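PDB 1XOC: oligopeptide-binding protein AppA from Bacillus subtilis, which binds oligopeptides outside the cell membrane and hands them to the App ABC transporter, which supports sporulation and genetic competence. Local coordinates for residues Ala44-Asp47 against Ile48-Met51; Glu174-Asn178 against Arg179-Ile183; Glu449-Lys452 against Leu453-Asp456. All coordinates share one frame; numbering follows the deposited sequence.

Contact 1: Ala44-Asp47 against Ile48-Met51; sequences ASTD and IENM. With ZN (zinc ion), chain O.
Helix 43-52 is a buried helix close to the bound peptide, and Ala44-Asp47 meets Ile48-Met51 within its turns. Glu49 N gives a straight bond to Ser45 O at 3.0 Å, and Asn50 N bonds to Thr46 O. The helix is less even around Ile48. Its N makes two weak bonds, to Ala44 O and to Ser45 O.

Glu49 runs back along the preceding turn. Glu49 CG lies 3.3 Å from Ser45 O, and Glu49 OE1 lies 3.6 Å from Thr46 CA. Its OE2 bonds to Ser40 OG and Asn36 N. Met51 bends at its third torsion (-72°), which brings the methyl CE to 3.6 Å from Asp47 O.

Asp47 OD2 binds a zinc ion at 2.3 Å. The first torsion (-77°) swings the carboxylate toward the start of the helix, where the zinc lies. Three waters are further ligands. OD2 also bonds to Tyr219 OH, and OD1 forms a salt bridge with Arg508. These partners fix the carboxylate. Thr46 packs on a basic side chain of the peptide, and its OG1 bonds to Asp42 O. This is alpha-helical i to i+4 bonding, with i+3 bonds mixed in, beside a solute-binding protein's peptide site.

Contact 2: Glu174-Asn178 against Arg179-Ile183; sequences ENEFN and RKKPI
The backbone of Glu174-Asn178 turns through a short 3-10 segment into Arg179-Ile183, and Glu176 O accepts from three backbone nitrogens. Arg179 N, Lys180 N and Lys181 N all bond to this one oxygen, with Lys180 N at 3.0 Å. This closes the turn tightly.

The Glu176 side chain folds over the same turn. CG is anti to the backbone N (chi1 -174°) and the chain bends at the next bond, which brings the carboxylate back to Arg179. Glu176 OE1 forms a salt bridge with Arg179 NH2 at 3.0 Å. The carboxylate and guanidinium planes are 71° apart, so the two groups do not lie flat in a common plane. Arg179 NH1 bonds to Glu174 O at 3.0 Å. The oxygen lies in the guanidinium plane, but the nitrogen stands above the carbonyl plane. Water 4 donates to Glu176 OE2 and accepts from Arg179 NE. With an alanine in place of this arginine, Glu176 OE1 would probably be left without its charged mate and Glu174 O without this donor.

On another side of the turn, Pro182 CA sits over the centre of the Phe177 ring, 4.1 Å from its centroid, in a CH-pi contact. At the ring edge, Phe177 CZ comes to 3.2 Å from Ile183 O. That oxygen is buried without a polar partner.

The loop lies between helix 161-164 and strand 188-194. Phe177 and Ile183 pack on Ile163 of the helix. Pro182 touches Phe190 of the strand, and Arg179 touches its Trp193.

Contact 3: Glu449-Lys452 against Leu453-Asp456; sequences EADK and LMKD. With ZN (zinc ion), chain K.
Lys452 reaches one turn along the helix and lies across Asp456, where Lys452 NZ meets Asp456 OD2 at 2.6 Å in a salt bridge. With chi1 at -177° the chain leaves opposite the backbone N and runs along the helix. It stays extended as far as CE and then bends at its last torsion (-39°), which turns the ammonium onto the carboxylate. CG of Lys452 also lies 3.5 Å from Asp456 OD2, so the aliphatic stem runs close to the same oxygen. OD2 receives the ammonium on its syn lone pair. The pair is an i to i+4 bridge on an exposed face of helix 448-457.

The backbone beneath is a regular alpha-helix. Leu453, Met454, Lys455 and Asp456 each give their N-H to the oxygen four residues earlier. Asp456 N bonds to Lys452 O at 2.9 Å, so these two residues are joined through both backbone and side chain.

Another face is mainly apolar. The Met454 chain curls so that CE returns over the preceding turn. Met454 CE lies 4.0 Å from Ala450 CB and 3.4 Å from Ala450 O. It also lies near the carboxylate of Asp451, whose OD2 bonds to Ser433 OG. Leu453 CG sits against Glu449 O at 3.5 Å.

Glu449 extends away from the turn and holds a zinc ion through both carboxylate oxygens, Glu449 OE1 at 2.0 Å and OE2 also bound. Water 5 is a further ligand. OE1 also bonds to Lys476 NZ.

On the flank, Asp451 touches the loop residues His432 and Lys446. Helix 463-480 packs against the mainly apolar side. Leu453 packs on its Gln472, Ile473 and Lys476, and Met454 also touches Ile473.

The three contacts follow one another along the chain. Contact 1, on helix 43-52, and contact 2, in the loop between helix 161-164 and strand 188-194, are neighbours. Their centres are about 14 Å apart and their nearest atoms about 7 Å apart. They do not touch directly. Asn36 joins their surroundings, since it bonds to Glu49 of contact 1 and to Asn178 of contact 2. Strand 188-194 also borders both, through Phe188 and Phe190. Contact 3, on helix 448-457, stands well apart, its centre about 32 Å from that of contact 1 and about 38 Å from that of contact 2. Contact 1 lies nearest the chain centre and packs on the bound peptide; contacts 2 and 3 are peripheral packing.

Contact 1: Ala44-Asp47 against Ile48-Met51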
loop_
_atom_site.group_PDB
_atom_site.type_symbol
_atom_site.label_atom_id
_atom_site.label_comp_id
_atom_site.label_asym_id
_atom_site.label_seq_id
_atom_site.Cartn_x
_atom_site.Cartn_y
_atom_site.Cartn_z
ATOM N N ALA A 44 1.349 -3.866 6.196
ATOM C CA ALA A 44 1.865 -4.690 7.275
ATOM C C ALA A 44 1.649 -6.165 6.950
ATOM O O ALA A 44 2.535 -7.010 7.149
ATOM C CB ALA A 44 1.191 -4.312 8.580
ATOM N N SER A 45 0.444 -6.503 6.494
ATOM C CA SER A 45 0.157 -7.865 6.011
ATOM C C SER A 45 1.097 -8.220 4.885
ATOM O O SER A 45 1.677 -9.291 4.886
ATOM C CB SER A 45 -1.314 -8.009 5.601
ATOM O OG SER A 45 -2.222 -7.699 6.694
ATOM N N THR A 46 1.268 -7.310 3.966
ATOM C CA THR A 46 2.083 -7.595 2.799
ATOM C C THR A 46 3.559 -7.845 3.198
ATOM O O THR A 46 4.247 -8.690 2.609
ATOM C CB THR A 46 1.948 -6.495 1.737
ATOM O OG1 THR A 46 0.582 -6.409 1.317
ATOM C CG2 THR A 46 2.765 -6.781 0.489
ATOM N N ASP A 47 4.066 -7.106 4.180
ATOM C CA ASP A 47 5.434 -7.338 4.670
ATOM C C ASP A 47 5.648 -8.795 5.097
ATOM O O ASP A 47 6.708 -9.392 4.798
ATOM C CB ASP A 47 5.769 -6.459 5.881
ATOM C CG ASP A 47 6.068 -5.013 5.532
ATOM O OD1 ASP A 47 6.431 -4.686 4.364
ATOM O OD2 ASP A 47 5.986 -4.230 6.513
ATOM N N ILE A 48 4.693 -9.357 5.826
ATOM C CA ILE A 48 4.856 -10.723 6.303
ATOM C C ILE A 48 4.696 -11.721 5.122
ATOM O O ILE A 48 5.456 -12.700 5.012
ATOM C CB ILE A 48 3.882 -10.996 7.416
ATOM C CG1 ILE A 48 4.068 -9.974 8.529
ATOM C CG2 ILE A 48 4.056 -12.431 7.928
ATOM C CD1 ILE A 48 5.352 -10.046 9.248
ATOM N N GLU A 49 3.694 -11.485 4.265
ATOM C CA GLU A 49 3.471 -12.325 3.092
ATOM C C GLU A 49 4.722 -12.486 2.227
ATOM O O GLU A 49 5.026 -13.575 1.749
ATOM C CB GLU A 49 2.350 -11.708 2.230
ATOM C CG GLU A 49 0.978 -11.803 2.868
ATOM C CD GLU A 49 -0.061 -10.939 2.179
ATOM O OE1 GLU A 49 0.259 -10.296 1.167
ATOM O OE2 GLU A 49 -1.226 -10.891 2.639
ATOM N N ASN A 50 5.457 -11.402 2.071
ATOM C CA ASN A 50 6.663 -11.444 1.225
ATOM C C ASN A 50 7.809 -12.236 1.848
ATOM O O ASN A 50 8.767 -12.587 1.137
ATOM C CB ASN A 50 7.071 -10.043 0.777
ATOM C CG ASN A 50 6.232 -9.583 -0.398
ATOM O OD1 ASN A 50 5.074 -9.191 -0.249
ATOM N ND2 ASN A 50 6.776 -9.727 -1.575
ATOM N N MET A 51 7.743 -12.521 3.149
ATOM C CA MET A 51 8.701 -13.412 3.817
ATOM C C MET A 51 8.233 -14.845 3.822
ATOM O O MET A 51 9.038 -15.764 3.748
ATOM C CB MET A 51 8.996 -12.941 5.250
ATOM C CG MET A 51 9.841 -11.694 5.249
ATOM S SD MET A 51 10.389 -11.121 6.872
ATOM C CE MET A 51 8.849 -10.514 7.522
HETATM ZN ZN ZN O . 6.800 -2.122 6.018
HETATM O O HOH W 1 8.008 -0.466 7.326
HETATM O O HOH W 2 8.374 -2.680 7.694
HETATM O O HOH W 3 4.728 -1.418 5.765
#

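Contact 2: Glu174-Asn178 against Arg179-Ile183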
loop_
_atom_site.group_PDB
_atom_site.type_symbol
_atom_site.label_atom_id
_atom_site.label_comp_id
_atom_site.label_asym_id
_atom_site.label_seq_id
_atom_site.Cartn_x
_atom_site.Cartn_y
_atom_site.Cartn_z
ATOM N N GLU A 174 -11.536 -16.422 6.145
ATOM C CA GLU A 174 -11.622 -16.720 7.559
ATOM C C GLU A 174 -10.752 -17.902 8.010
ATOM O O GLU A 174 -10.569 -18.091 9.196
ATOM C CB GLU A 174 -13.078 -16.960 7.946
ATOM C CG GLU A 174 -13.731 -18.121 7.244
ATOM C CD GLU A 174 -15.246 -18.214 7.502
ATOM O OE1 GLU A 174 -15.998 -17.350 6.969
ATOM O OE2 GLU A 174 -15.696 -19.173 8.190
ATOM N N ASN A 175 -10.163 -18.654 7.090
ATOM C CA ASN A 175 -9.472 -19.878 7.478
ATOM C C ASN A 175 -8.256 -19.594 8.363
ATOM O O ASN A 175 -7.519 -18.639 8.135
ATOM C CB ASN A 175 -9.055 -20.637 6.213
ATOM C CG ASN A 175 -8.755 -22.094 6.474
ATOM O OD1 ASN A 175 -9.655 -22.966 6.371
ATOM N ND2 ASN A 175 -7.478 -22.384 6.765
ATOM N N GLU A 176 -8.036 -20.437 9.379
ATOM C CA GLU A 176 -6.878 -20.286 10.287
ATOM C C GLU A 176 -5.504 -20.306 9.578
ATOM O O GLU A 176 -4.512 -19.797 10.096
ATOM C CB GLU A 176 -6.928 -21.376 11.375
ATOM C CG GLU A 176 -5.842 -21.213 12.457
ATOM C CD GLU A 176 -6.042 -19.979 13.338
ATOM O OE1 GLU A 176 -7.093 -19.916 14.020
ATOM O OE2 GLU A 176 -5.147 -19.098 13.398
ATOM N N PHE A 177 -5.459 -20.900 8.401
ATOM C CA PHE A 177 -4.271 -20.844 7.577
ATOM C C PHE A 177 -3.734 -19.418 7.476
ATOM O O PHE A 177 -2.511 -19.189 7.436
ATOM C CB PHE A 177 -4.598 -21.365 6.173
ATOM C CG PHE A 177 -3.433 -21.301 5.187
ATOM C CD1 PHE A 177 -3.114 -20.129 4.531
ATOM C CD2 PHE A 177 -2.653 -22.434 4.931
ATOM C CE1 PHE A 177 -2.058 -20.079 3.628
ATOM C CE2 PHE A 177 -1.616 -22.374 4.035
ATOM C CZ PHE A 177 -1.311 -21.212 3.406
ATOM N N ASN A 178 -4.642 -18.458 7.379
ATOM C CA ASN A 178 -4.216 -17.084 7.017
ATOM C C ASN A 178 -3.648 -16.305 8.209
ATOM O O ASN A 178 -3.137 -15.229 8.033
ATOM C CB ASN A 178 -5.419 -16.316 6.443
ATOM C CG ASN A 178 -5.935 -16.925 5.152
ATOM O OD1 ASN A 178 -5.160 -17.304 4.294
ATOM N ND2 ASN A 178 -7.247 -17.038 5.029
ATOM N N ARG A 179 -3.776 -16.861 9.409
ATOM C CA ARG A 179 -3.339 -16.167 10.603
ATOM C C ARG A 179 -2.315 -16.942 11.409
ATOM O O ARG A 179 -1.214 -16.473 11.596
ATOM C CB ARG A 179 -4.527 -15.805 11.492
ATOM C CG ARG A 179 -5.480 -14.828 10.869
ATOM C CD ARG A 179 -6.710 -14.520 11.704
ATOM N NE ARG A 179 -7.195 -15.700 12.400
ATOM C CZ ARG A 179 -8.044 -16.572 11.895
ATOM N NH1 ARG A 179 -8.511 -16.411 10.674
ATOM N NH2 ARG A 179 -8.425 -17.616 12.611
ATOM N N LYS A 180 -2.678 -18.135 11.872
ATOM C CA LYS A 180 -1.686 -18.837 12.693
ATOM C C LYS A 180 -1.283 -20.229 12.233
ATOM O O LYS A 180 -0.401 -20.791 12.839
ATOM C CB LYS A 180 -2.079 -18.786 14.178
ATOM C CG LYS A 180 -1.887 -17.392 14.819
ATOM C CD LYS A 180 -2.512 -17.229 16.208
ATOM C CE LYS A 180 -2.450 -15.778 16.681
ATOM N NZ LYS A 180 -3.483 -14.960 16.040
ATOM N N LYS A 181 -1.665 -20.615 11.026
ATOM C CA LYS A 181 -1.090 -21.794 10.414
ATOM C C LYS A 181 -0.662 -21.609 8.964
ATOM O O LYS A 181 -0.896 -22.478 8.152
ATOM C CB LYS A 181 -2.058 -22.967 10.507
ATOM C CG LYS A 181 -2.351 -23.372 11.931
ATOM C CD LYS A 181 -2.784 -24.808 11.997
ATOM C CE LYS A 181 -4.194 -24.943 11.520
ATOM N NZ LYS A 181 -4.475 -26.311 10.980
ATOM N N PRO A 182 -0.042 -20.484 8.633
ATOM C CA PRO A 182 0.287 -20.331 7.221
ATOM C C PRO A 182 1.426 -21.246 6.806
ATOM O O PRO A 182 2.366 -21.456 7.574
ATOM C CB PRO A 182 0.705 -18.863 7.124
ATOM C CG PRO A 182 1.278 -18.555 8.432
ATOM C CD PRO A 182 0.419 -19.310 9.399
ATOM N N ILE A 183 1.338 -21.783 5.594
ATOM C CA ILE A 183 2.376 -22.635 5.005
ATOM C C ILE A 183 2.664 -22.068 3.625
ATOM O O ILE A 183 1.776 -22.024 2.808
ATOM C CB ILE A 183 1.934 -24.111 4.907
ATOM C CG1 ILE A 183 1.716 -24.705 6.319
ATOM C CG2 ILE A 183 2.922 -24.922 4.049
ATOM C CD1 ILE A 183 2.962 -24.857 7.111
HETATM O O HOH W 4 -5.886 -16.916 14.783
#

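Contact 3: Glu449-Lys452 against Leu453-Asp456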
loop_
_atom_site.group_PDB
_atom_site.type_symbol
_atom_site.label_atom_id
_atom_site.label_comp_id
_atom_site.label_asym_id
_atom_site.label_seq_id
_atom_site.Cartn_x
_atom_site.Cartn_y
_atom_site.Cartn_z
ATOM N N GLU A 449 -15.932 10.520 -17.264
ATOM C CA GLU A 449 -14.949 10.811 -18.297
ATOM C C GLU A 449 -13.589 10.225 -17.896
ATOM O O GLU A 449 -12.896 9.625 -18.703
ATOM C CB GLU A 449 -14.898 12.318 -18.593
ATOM C CG GLU A 449 -16.229 12.863 -19.154
ATOM C CD GLU A 449 -16.128 14.295 -19.710
ATOM O OE1 GLU A 449 -14.998 14.839 -19.753
ATOM O OE2 GLU A 449 -17.173 14.890 -20.116
ATOM N N ALA A 450 -13.237 10.344 -16.630
ATOM C CA ALA A 450 -12.010 9.734 -16.126
ATOM C C ALA A 450 -12.076 8.202 -16.196
ATOM O O ALA A 450 -11.077 7.546 -16.529
ATOM C CB ALA A 450 -11.738 10.179 -14.698
ATOM N N ASP A 451 -13.247 7.636 -15.883
ATOM C CA ASP A 451 -13.459 6.180 -15.969
ATOM C C ASP A 451 -13.069 5.675 -17.353
ATOM O O ASP A 451 -12.306 4.729 -17.496
ATOM C CB ASP A 451 -14.933 5.823 -15.749
ATOM C CG ASP A 451 -15.336 5.762 -14.281
ATOM O OD1 ASP A 451 -14.453 5.819 -13.400
ATOM O OD2 ASP A 451 -16.561 5.619 -14.036
ATOM N N LYS A 452 -13.616 6.325 -18.371
ATOM C CA LYS A 452 -13.347 5.957 -19.744
ATOM C C LYS A 452 -11.860 6.036 -20.102
ATOM O O LYS A 452 -11.331 5.160 -20.767
ATOM C CB LYS A 452 -14.150 6.854 -20.686
ATOM C CG LYS A 452 -13.961 6.469 -22.148
ATOM C CD LYS A 452 -15.034 7.016 -23.083
ATOM C CE LYS A 452 -15.233 6.108 -24.308
ATOM N NZ LYS A 452 -13.969 5.537 -24.858
ATOM N N LEU A 453 -11.206 7.116 -19.707
ATOM C CA LEU A 453 -9.779 7.290 -19.983
ATOM C C LEU A 453 -8.912 6.194 -19.349
ATOM O O LEU A 453 -8.010 5.660 -19.990
ATOM C CB LEU A 453 -9.305 8.663 -19.499
ATOM C CG LEU A 453 -9.816 9.884 -20.260
ATOM C CD1 LEU A 453 -9.551 11.151 -19.484
ATOM C CD2 LEU A 453 -9.179 9.966 -21.635
ATOM N N MET A 454 -9.188 5.887 -18.084
ATOM C CA MET A 454 -8.487 4.826 -17.349
ATOM C C MET A 454 -8.695 3.439 -17.949
ATOM O O MET A 454 -7.753 2.655 -18.062
ATOM C CB MET A 454 -8.927 4.842 -15.879
ATOM C CG MET A 454 -8.371 6.035 -15.103
ATOM S SD MET A 454 -8.718 6.040 -13.323
ATOM C CE MET A 454 -10.396 6.654 -13.275
ATOM N N LYS A 455 -9.932 3.139 -18.325
ATOM C CA LYS A 455 -10.260 1.893 -18.998
ATOM C C LYS A 455 -9.545 1.792 -20.354
ATOM O O LYS A 455 -8.902 0.778 -20.653
ATOM C CB LYS A 455 -11.776 1.797 -19.184
ATOM C CG LYS A 455 -12.295 0.477 -19.751
ATOM C CD LYS A 455 -13.697 0.676 -20.344
ATOM C CE LYS A 455 -14.224 -0.562 -21.045
ATOM N NZ LYS A 455 -15.550 -0.316 -21.706
ATOM N N ASP A 456 -9.656 2.843 -21.170
ATOM C CA ASP A 456 -9.051 2.844 -22.511
ATOM C C ASP A 456 -7.523 2.822 -22.441
ATOM O O ASP A 456 -6.870 2.247 -23.307
ATOM C CB ASP A 456 -9.528 4.048 -23.348
ATOM C CG ASP A 456 -11.028 3.983 -23.713
ATOM O OD1 ASP A 456 -11.703 2.932 -23.543
ATOM O OD2 ASP A 456 -11.541 5.018 -24.182
HETATM ZN ZN ZN K . -15.486 16.180 -21.114
HETATM O O HOH W 5 -16.246 15.782 -22.939
#